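Local structure of STM4351 (Salmonella enterica, 2Y7I) at residues S94-A108 with L168-S182. The protein binds arginine with high specificity in the periplasm, as a member of the family 3 bacterial solute-binding proteins. Residues are numbered along the deposited sequence; the frame is centred on the assembly and turned at random. Where two conformers were deposited one is given.
Sequences SAVVVTRKGAYHTFA and LKNNPDYAIMDERAS. With GOL (glycerol), chain H.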
ATOM      1  N   SER A  94       6.597 -16.645  -4.956  0.70 24.07           N
ATOM      2  CA  SER A  94       7.147 -17.932  -5.377  0.70 23.44           C
ATOM      3  C   SER A  94       6.673 -18.346  -6.768  0.70 22.00           C
ATOM      4  O   SER A  94       5.578 -17.975  -7.206  0.70 22.17           O
ATOM      5  CB  SER A  94       6.821 -19.023  -4.352  0.70 24.22           C
ATOM      6  OG  SER A  94       7.507 -18.782  -3.141  0.70 25.15           O
ATOM      7  N   ALA A  95       7.520 -19.103  -7.456  1.00 20.71           N
ATOM      8  CA  ALA A  95       7.228 -19.553  -8.800  1.00 18.58           C
ATOM      9  C   ALA A  95       6.721 -20.988  -8.715  1.00 17.49           C
ATOM     10  O   ALA A  95       7.126 -21.747  -7.840  1.00 17.53           O
ATOM     11  CB  ALA A  95       8.451 -19.466  -9.666  1.00 18.22           C
ATOM     12  N   VAL A  96       5.829 -21.342  -9.630  1.00 16.04           N
ATOM     13  CA  VAL A  96       5.218 -22.661  -9.639  1.00 14.90           C
ATOM     14  C   VAL A  96       5.223 -23.259 -11.036  1.00 14.18           C
ATOM     15  O   VAL A  96       5.290 -22.532 -12.046  1.00 13.56           O
ATOM     16  CB  VAL A  96       3.761 -22.640  -9.064  1.00 15.52           C
ATOM     17  CG1 VAL A  96       3.741 -22.226  -7.577  1.00 15.37           C
ATOM     18  CG2 VAL A  96       2.839 -21.750  -9.882  1.00 15.46           C
ATOM     19  N   VAL A  97       5.148 -24.586 -11.092  1.00 13.51           N
ATOM     20  CA  VAL A  97       4.930 -25.293 -12.345  1.00 13.12           C
ATOM     21  C   VAL A  97       3.470 -25.702 -12.377  1.00 13.37           C
ATOM     22  O   VAL A  97       2.910 -26.099 -11.355  1.00 14.06           O
ATOM     23  CB  VAL A  97       5.794 -26.567 -12.476  1.00 13.62           C
ATOM     24  CG1 VAL A  97       5.630 -27.188 -13.872  1.00 12.36           C
ATOM     25  CG2 VAL A  97       7.261 -26.240 -12.210  1.00 13.57           C
ATOM     26  N   VAL A  98       2.844 -25.561 -13.539  1.00 12.99           N
ATOM     27  CA  VAL A  98       1.541 -26.170 -13.762  1.00 13.56           C
ATOM     28  C   VAL A  98       1.726 -27.370 -14.693  1.00 14.20           C
ATOM     29  O   VAL A  98       2.443 -27.278 -15.681  1.00 13.68           O
ATOM     30  CB  VAL A  98       0.494 -25.160 -14.285  1.00 13.64           C
ATOM     31  CG1 VAL A  98       0.987 -24.412 -15.573  1.00 13.56           C
ATOM     32  CG2 VAL A  98      -0.871 -25.834 -14.465  1.00 14.31           C
ATOM     33  N   THR A  99       1.132 -28.510 -14.323  1.00 14.79           N
ATOM     34  CA  THR A  99       1.200 -29.737 -15.125  1.00 15.37           C
ATOM     35  C   THR A  99      -0.200 -30.320 -15.194  1.00 16.23           C
ATOM     36  O   THR A  99      -1.107 -29.800 -14.556  1.00 16.56           O
ATOM     37  CB  THR A  99       2.162 -30.792 -14.518  1.00 15.05           C
ATOM     38  OG1 THR A  99       1.552 -31.425 -13.380  1.00 16.69           O
ATOM     39  CG2 THR A  99       3.524 -30.152 -14.118  1.00 14.46           C
ATOM     40  N   ARG A 100      -0.381 -31.397 -15.950  1.00 17.49           N
ATOM     41  CA  ARG A 100      -1.612 -32.172 -15.834  1.00 19.40           C
ATOM     42  C   ARG A 100      -1.755 -32.599 -14.365  1.00 19.57           C
ATOM     43  O   ARG A 100      -0.768 -32.956 -13.735  1.00 19.19           O
ATOM     44  CB  ARG A 100      -1.566 -33.388 -16.756  1.00 20.34           C
ATOM     45  CG  ARG A 100      -1.920 -33.076 -18.210  1.00 23.57           C
ATOM     46  CD  ARG A 100      -1.564 -34.217 -19.169  1.00 29.16           C
ATOM     47  NE  ARG A 100      -1.390 -35.507 -18.491  1.00 34.63           N
ATOM     48  CZ  ARG A 100      -0.211 -36.039 -18.152  1.00 36.08           C
ATOM     49  NH1 ARG A 100       0.933 -35.399 -18.422  1.00 35.80           N
ATOM     50  NH2 ARG A 100      -0.175 -37.215 -17.532  1.00 35.48           N
ATOM     51  N   LYS A 101      -2.974 -32.541 -13.831  1.00 20.57           N
ATOM     52  CA  LYS A 101      -3.217 -32.738 -12.400  1.00 21.24           C
ATOM     53  C   LYS A 101      -2.737 -34.120 -11.945  1.00 21.51           C
ATOM     54  O   LYS A 101      -3.103 -35.120 -12.524  1.00 21.94           O
ATOM     55  CB  LYS A 101      -4.710 -32.544 -12.095  1.00 22.78           C
ATOM     56  CG  LYS A 101      -5.128 -32.762 -10.658  1.00 24.78           C
ATOM     57  CD  LYS A 101      -6.627 -32.489 -10.490  1.00 29.48           C
ATOM     58  CE  LYS A 101      -7.466 -33.490 -11.289  1.00 32.74           C
ATOM     59  NZ  LYS A 101      -8.899 -33.065 -11.431  1.00 35.38           N
ATOM     60  N   GLY A 102      -1.887 -34.160 -10.927  1.00 20.84           N
ATOM     61  CA  GLY A 102      -1.392 -35.444 -10.409  1.00 21.57           C
ATOM     62  C   GLY A 102      -0.230 -36.064 -11.165  1.00 20.64           C
ATOM     63  O   GLY A 102       0.309 -37.075 -10.729  1.00 21.93           O
ATOM     64  N   ALA A 103       0.176 -35.470 -12.287  1.00 20.00           N
ATOM     65  CA  ALA A 103       1.196 -36.094 -13.136  1.00 19.80           C
ATOM     66  C   ALA A 103       2.635 -35.934 -12.627  1.00 19.19           C
ATOM     67  O   ALA A 103       3.496 -36.787 -12.907  1.00 19.73           O
ATOM     68  CB  ALA A 103       1.073 -35.610 -14.594  1.00 19.99           C
ATOM     69  N   TYR A 104       2.884 -34.844 -11.899  1.00 17.85           N
ATOM     70  CA  TYR A 104       4.208 -34.507 -11.356  1.00 16.74           C
ATOM     71  C   TYR A 104       4.005 -33.888  -9.973  1.00 16.73           C
ATOM     72  O   TYR A 104       3.008 -33.183  -9.735  1.00 15.71           O
ATOM     73  CB  TYR A 104       4.990 -33.544 -12.293  1.00 16.01           C
ATOM     74  CG  TYR A 104       5.242 -34.140 -13.675  1.00 16.58           C
ATOM     75  CD1 TYR A 104       6.300 -35.032 -13.891  1.00 15.93           C
ATOM     76  CD2 TYR A 104       4.388 -33.851 -14.745  1.00 16.26           C
ATOM     77  CE1 TYR A 104       6.509 -35.616 -15.152  1.00 17.28           C
ATOM     78  CE2 TYR A 104       4.590 -34.415 -15.995  1.00 16.07           C
ATOM     79  CZ  TYR A 104       5.654 -35.297 -16.190  1.00 18.48           C
ATOM     80  OH  TYR A 104       5.852 -35.872 -17.423  1.00 19.50           O
ATOM     81  N   HIS A 105       4.941 -34.169  -9.067  1.00 16.01           N
ATOM     82  CA  HIS A 105       4.934 -33.573  -7.730  1.00 16.65           C
ATOM     83  C   HIS A 105       6.141 -32.661  -7.524  1.00 16.23           C
ATOM     84  O   HIS A 105       6.048 -31.633  -6.856  1.00 16.35           O
ATOM     85  CB  HIS A 105       4.951 -34.667  -6.652  1.00 16.88           C
ATOM     86  CG  HIS A 105       3.659 -35.409  -6.514  1.00 18.37           C
ATOM     87  ND1 HIS A 105       2.795 -35.211  -5.459  1.00 17.69           N
ATOM     88  CD2 HIS A 105       3.088 -36.361  -7.293  1.00 18.01           C
ATOM     89  CE1 HIS A 105       1.744 -36.001  -5.595  1.00 19.99           C
ATOM     90  NE2 HIS A 105       1.898 -36.710  -6.699  1.00 19.79           N
ATOM     91  N   THR A 106       7.281 -33.056  -8.086  1.00 16.21           N
ATOM     92  CA  THR A 106       8.545 -32.375  -7.802  1.00 16.65           C
ATOM     93  C   THR A 106       9.324 -32.085  -9.070  1.00 16.33           C
ATOM     94  O   THR A 106       9.083 -32.695 -10.133  1.00 16.36           O
ATOM     95  CB  THR A 106       9.475 -33.227  -6.888  1.00 17.55           C
ATOM     96  OG1 THR A 106       9.938 -34.368  -7.614  1.00 17.61           O
ATOM     97  CG2 THR A 106       8.778 -33.693  -5.618  1.00 19.20           C
ATOM     98  N   PHE A 107      10.291 -31.180  -8.954  1.00 16.51           N
ATOM     99  CA  PHE A 107      11.240 -30.936 -10.042  1.00 16.95           C
ATOM    100  C   PHE A 107      11.984 -32.201 -10.473  1.00 17.55           C
ATOM    101  O   PHE A 107      12.197 -32.414 -11.673  1.00 17.42           O
ATOM    102  CB  PHE A 107      12.224 -29.826  -9.672  1.00 17.23           C
ATOM    103  CG  PHE A 107      11.628 -28.436  -9.758  1.00 17.16           C
ATOM    104  CD1 PHE A 107      11.261 -27.894 -10.993  1.00 18.14           C
ATOM    105  CD2 PHE A 107      11.440 -27.673  -8.610  1.00 18.54           C
ATOM    106  CE1 PHE A 107      10.708 -26.622 -11.077  1.00 18.06           C
ATOM    107  CE2 PHE A 107      10.883 -26.394  -8.680  1.00 18.89           C
ATOM    108  CZ  PHE A 107      10.517 -25.866  -9.924  1.00 18.02           C
ATOM    109  N   ALA A 108      12.360 -33.041  -9.506  1.00 18.49           N
ATOM    110  CA  ALA A 108      12.981 -34.332  -9.813  1.00 19.19           C
ATOM    111  C   ALA A 108      12.089 -35.173 -10.732  1.00 18.74           C
ATOM    112  O   ALA A 108      12.586 -35.828 -11.648  1.00 18.93           O
ATOM    113  CB  ALA A 108      13.319 -35.104  -8.535  1.00 20.34           C
ATOM    114  N   LEU A 168      -5.445 -21.426 -14.346  1.00 19.51           N
ATOM    115  CA  LEU A 168      -6.047 -22.664 -13.843  1.00 20.90           C
ATOM    116  C   LEU A 168      -7.548 -22.588 -13.669  1.00 22.42           C
ATOM    117  O   LEU A 168      -8.237 -23.605 -13.744  1.00 23.41           O
ATOM    118  CB  LEU A 168      -5.410 -23.077 -12.517  1.00 20.51           C
ATOM    119  CG  LEU A 168      -4.093 -23.839 -12.638  1.00 21.40           C
ATOM    120  CD1 LEU A 168      -3.568 -24.167 -11.259  1.00 22.47           C
ATOM    121  CD2 LEU A 168      -4.284 -25.121 -13.470  1.00 20.99           C
ATOM    122  N   LYS A 169      -8.055 -21.383 -13.434  1.00 23.03           N
ATOM    123  CA  LYS A 169      -9.493 -21.172 -13.291  1.00 25.13           C
ATOM    124  C   LYS A 169     -10.282 -21.772 -14.460  1.00 25.78           C
ATOM    125  O   LYS A 169     -11.396 -22.266 -14.268  1.00 26.60           O
ATOM    126  CB  LYS A 169      -9.810 -19.685 -13.073  1.00 25.93           C
ATOM    127  CG  LYS A 169      -9.502 -19.204 -11.646  1.00 27.81           C
ATOM    128  CD  LYS A 169      -9.597 -17.688 -11.488  1.00 31.42           C
ATOM    129  CE  LYS A 169      -9.783 -17.318 -10.016  1.00 34.41           C
ATOM    130  NZ  LYS A 169      -9.282 -15.944  -9.684  1.00 35.43           N
ATOM    131  N   ASN A 170      -9.689 -21.763 -15.656  1.00 24.88           N
ATOM    132  CA  ASN A 170     -10.360 -22.309 -16.849  1.00 26.02           C
ATOM    133  C   ASN A 170      -9.765 -23.618 -17.363  1.00 25.11           C
ATOM    134  O   ASN A 170     -10.073 -24.053 -18.479  1.00 25.65           O
ATOM    135  CB  ASN A 170     -10.386 -21.270 -17.971  1.00 26.53           C
ATOM    136  CG  ASN A 170     -11.079 -20.001 -17.558  1.00 28.59           C
ATOM    137  OD1 ASN A 170     -10.433 -18.975 -17.344  1.00 31.28           O
ATOM    138  ND2 ASN A 170     -12.388 -20.062 -17.415  1.00 29.84           N
ATOM    139  N   ASN A 171      -8.928 -24.251 -16.543  1.00 23.24           N
ATOM    140  CA  ASN A 171      -8.267 -25.494 -16.931  1.00 22.65           C
ATOM    141  C   ASN A 171      -8.149 -26.504 -15.783  1.00 22.47           C
ATOM    142  O   ASN A 171      -7.033 -26.828 -15.361  1.00 22.15           O
ATOM    143  CB  ASN A 171      -6.889 -25.179 -17.535  1.00 21.23           C
ATOM    144  CG  ASN A 171      -6.993 -24.320 -18.789  1.00 21.22           C
ATOM    145  OD1 ASN A 171      -7.263 -24.822 -19.881  1.00 20.56           O
ATOM    146  ND2 ASN A 171      -6.831 -23.016 -18.622  1.00 19.93           N
ATOM    147  N   PRO A 172      -9.295 -27.016 -15.286  1.00 23.43           N
ATOM    148  CA  PRO A 172      -9.267 -27.868 -14.090  1.00 23.60           C
ATOM    149  C   PRO A 172      -8.602 -29.241 -14.287  1.00 23.36           C
ATOM    150  O   PRO A 172      -8.411 -29.962 -13.310  1.00 23.30           O
ATOM    151  CB  PRO A 172     -10.749 -28.008 -13.721  1.00 25.51           C
ATOM    152  CG  PRO A 172     -11.471 -27.883 -15.028  1.00 26.06           C
ATOM    153  CD  PRO A 172     -10.667 -26.864 -15.814  1.00 24.50           C
ATOM    154  N   ASP A 173      -8.226 -29.592 -15.517  1.00 22.57           N
ATOM    155  CA  ASP A 173      -7.459 -30.826 -15.738  1.00 22.68           C
ATOM    156  C   ASP A 173      -6.003 -30.680 -15.288  1.00 20.90           C
ATOM    157  O   ASP A 173      -5.261 -31.661 -15.229  1.00 20.82           O
ATOM    158  CB  ASP A 173      -7.506 -31.256 -17.205  1.00 23.10           C
ATOM    159  CG  ASP A 173      -8.851 -31.810 -17.608  1.00 26.00           C
ATOM    160  OD1 ASP A 173      -9.740 -31.956 -16.735  1.00 27.59           O
ATOM    161  OD2 ASP A 173      -9.016 -32.114 -18.814  1.00 26.50           O
ATOM    162  N   TYR A 174      -5.609 -29.448 -14.985  1.00 19.33           N
ATOM    163  CA  TYR A 174      -4.239 -29.107 -14.636  1.00 18.45           C
ATOM    164  C   TYR A 174      -4.183 -28.682 -13.172  1.00 18.11           C
ATOM    165  O   TYR A 174      -5.227 -28.456 -12.565  1.00 18.08           O
ATOM    166  CB  TYR A 174      -3.732 -28.009 -15.590  1.00 17.56           C
ATOM    167  CG  TYR A 174      -3.747 -28.521 -17.017  1.00 19.52           C
ATOM    168  CD1 TYR A 174      -4.922 -28.504 -17.773  1.00 19.85           C
ATOM    169  CD2 TYR A 174      -2.608 -29.090 -17.580  1.00 19.38           C
ATOM    170  CE1 TYR A 174      -4.948 -29.009 -19.074  1.00 21.97           C
ATOM    171  CE2 TYR A 174      -2.623 -29.598 -18.872  1.00 20.93           C
ATOM    172  CZ  TYR A 174      -3.792 -29.560 -19.608  1.00 22.68           C
ATOM    173  OH  TYR A 174      -3.802 -30.072 -20.886  1.00 25.12           O
ATOM    174  N   ALA A 175      -2.980 -28.600 -12.601  1.00 17.14           N
ATOM    175  CA  ALA A 175      -2.820 -28.199 -11.197  1.00 16.99           C
ATOM    176  C   ALA A 175      -1.433 -27.650 -10.957  1.00 15.96           C
ATOM    177  O   ALA A 175      -0.481 -28.014 -11.653  1.00 14.62           O
ATOM    178  CB  ALA A 175      -3.088 -29.371 -10.240  1.00 18.04           C
ATOM    179  N   ILE A 176      -1.330 -26.772  -9.960  1.00 16.39           N
ATOM    180  CA  ILE A 176      -0.049 -26.296  -9.486  1.00 15.61           C
ATOM    181  C   ILE A 176       0.685 -27.489  -8.860  1.00 16.15           C
ATOM    182  O   ILE A 176       0.130 -28.209  -8.014  1.00 17.88           O
ATOM    183  CB  ILE A 176      -0.200 -25.144  -8.453  1.00 16.70           C
ATOM    184  CG1 ILE A 176      -0.660 -23.847  -9.139  1.00 17.07           C
ATOM    185  CG2 ILE A 176       1.137 -24.899  -7.711  1.00 14.61           C
ATOM    186  CD1 ILE A 176      -1.088 -22.723  -8.148  1.00 19.09           C
ATOM    187  N   MET A 177       1.926 -27.683  -9.287  1.00 15.73           N
ATOM    188  CA  MET A 177       2.766 -28.765  -8.808  1.00 15.85           C
ATOM    189  C   MET A 177       3.164 -28.527  -7.357  1.00 16.63           C
ATOM    190  O   MET A 177       3.330 -27.380  -6.932  1.00 16.21           O
ATOM    191  CB  MET A 177       3.985 -28.908  -9.719  1.00 15.28           C
ATOM    192  CG  MET A 177       4.737 -30.218  -9.566  1.00 15.84           C
ATOM    193  SD  MET A 177       6.171 -30.340 -10.669  1.00 16.81           S
ATOM    194  CE  MET A 177       7.306 -29.251  -9.799  1.00 16.61           C
ATOM    195  N   ASP A 178       3.297 -29.610  -6.593  1.00 17.21           N
ATOM    196  CA  ASP A 178       3.571 -29.480  -5.162  1.00 18.22           C
ATOM    197  C   ASP A 178       4.858 -28.702  -4.846  1.00 17.92           C
ATOM    198  O   ASP A 178       4.837 -27.796  -4.000  1.00 18.39           O
ATOM    199  CB  ASP A 178       3.542 -30.835  -4.453  1.00 19.17           C
ATOM    200  CG  ASP A 178       2.120 -31.341  -4.218  1.00 19.70           C
ATOM    201  OD1 ASP A 178       1.183 -30.515  -4.273  1.00 20.15           O
ATOM    202  OD2 ASP A 178       1.935 -32.559  -3.976  1.00 19.83           O
ATOM    203  N   GLU A 179       5.962 -29.039  -5.509  1.00 17.54           N
ATOM    204  CA  GLU A 179       7.218 -28.353  -5.217  1.00 17.83           C
ATOM    205  C   GLU A 179       7.243 -26.996  -5.906  1.00 17.59           C
ATOM    206  O   GLU A 179       7.100 -26.917  -7.125  1.00 16.84           O
ATOM    207  CB  GLU A 179       8.448 -29.178  -5.634  1.00 17.78           C
ATOM    208  CG  GLU A 179       9.766 -28.498  -5.220  1.00 17.54           C
ATOM    209  CD  GLU A 179      11.023 -29.248  -5.612  1.00 17.77           C
ATOM    210  OE1 GLU A 179      10.946 -30.316  -6.268  1.00 18.41           O
ATOM    211  OE2 GLU A 179      12.115 -28.752  -5.263  1.00 18.68           O
ATOM    212  N   ARG A 180       7.448 -25.947  -5.112  1.00 18.18           N
ATOM    213  CA  ARG A 180       7.586 -24.598  -5.625  1.00 18.55           C
ATOM    214  C   ARG A 180       9.050 -24.172  -5.622  1.00 18.75           C
ATOM    215  O   ARG A 180       9.892 -24.819  -4.993  1.00 19.15           O
ATOM    216  CB  ARG A 180       6.752 -23.637  -4.778  1.00 19.04           C
ATOM    217  CG  ARG A 180       5.295 -24.058  -4.718  1.00 20.94           C
ATOM    218  CD  ARG A 180       4.410 -23.009  -4.095  1.00 23.74           C
ATOM    219  NE  ARG A 180       3.019 -23.448  -4.139  1.00 25.78           N
ATOM    220  CZ  ARG A 180       1.969 -22.638  -4.045  1.00 28.94           C
ATOM    221  NH1 ARG A 180       2.140 -21.322  -3.902  1.00 28.92           N
ATOM    222  NH2 ARG A 180       0.746 -23.147  -4.090  1.00 31.06           N
ATOM    223  N   ALA A 181       9.340 -23.083  -6.324  1.00 18.37           N
ATOM    224  CA  ALA A 181      10.693 -22.522  -6.380  1.00 19.11           C
ATOM    225  C   ALA A 181      10.690 -21.173  -5.685  1.00 19.65           C
ATOM    226  O   ALA A 181       9.891 -20.296  -6.023  1.00 19.33           O
ATOM    227  CB  ALA A 181      11.155 -22.371  -7.819  1.00 18.26           C
ATOM    228  N   SER A 182      11.585 -21.014  -4.718  0.70 20.78           N
ATOM    229  CA  SER A 182      11.616 -19.815  -3.890  0.70 21.65           C
ATOM    230  C   SER A 182      13.021 -19.244  -3.719  0.70 21.81           C
ATOM    231  O   SER A 182      13.174 -18.156  -3.146  0.70 21.91           O
ATOM    232  CB  SER A 182      11.006 -20.108  -2.512  0.70 22.54           C
ATOM    233  OG  SER A 182       9.590 -20.133  -2.583  0.70 24.24           O
TER
HETATM  234  C1  GOL H1250      -0.035 -32.859  -9.208  1.00 25.68           C
HETATM  235  O1  GOL H1250      -0.467 -31.745  -9.886  1.00 25.06           O
HETATM  236  C2  GOL H1250      -0.495 -32.676  -7.780  1.00 26.42           C
HETATM  237  O2  GOL H1250      -0.763 -33.976  -7.213  1.00 27.28           O
HETATM  238  C3  GOL H1250       0.618 -31.988  -7.022  1.00 22.57           C
HETATM  239  O3  GOL H1250       1.850 -31.925  -7.756  1.00 17.29           O
HETATM  240  O   HOH W   1       5.218 -25.663  -8.456  1.00 17.18           O
HETATM  241  O   HOH W   2       1.025 -30.294 -10.996  1.00 14.03           O
HETATM  242  O   HOH W   3      12.967 -32.057  -6.775  1.00 21.00           O
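An antiparallel strand pair at the border of a five-stranded mixed sheet joins T99 to A175 and V98 to I176, strand 174-176 being the outermost within the chain. The axes of strands 95-100 and 174-176 pass 4.6 Å apart at their closest, their N-to-C directions 152° apart, and T99 with A175 form a hydrogen-bonded pair, A175 N giving to T99 O at 3.0 Å. Further along, M177 N reaches V97 O at 2.8 Å. The register then slips by two residues, and A95 pairs with A181 in a separate bridge. Water 1 bridges the two segments where the register slips, accepting from V97 N and donating to M177 O and E179 O.

M177 buries more surface here than any other residue of the two segments. With CG anti to the backbone N (chi1 -164°) and a bend at chi3, its thioether lies against loop residues Y104 to F107: SD lies 3.8 Å from Y104 CB, while CE sits over the centre of one face of the F107 ring, 4.3 Å above its plane. E179 grips the same loop by a polar contact. Its extended chain brings OE1 to F107 N at 2.9 Å, the donor standing above the carboxylate plane, and OE2 lies at the ring edge; water 3 also donates to OE1. H105 O accepts from E179 N, whereas H105 ND1 meets D178 OD2 at 3.2 Å with a bent N-H...O angle of 136°. Beside them a glycerol, probably from the crystallisation liquor, bridges D178 N and Y104 O through O3.

On the V98–I176 face, V98 CG2 touches L168 CD2, and helix 161-168 packs against V96 and V98. Strand 156-160 flanks 95-100 on its other edge, completing the mixed sheet with helices packed against it of a periplasmic binding protein lobe.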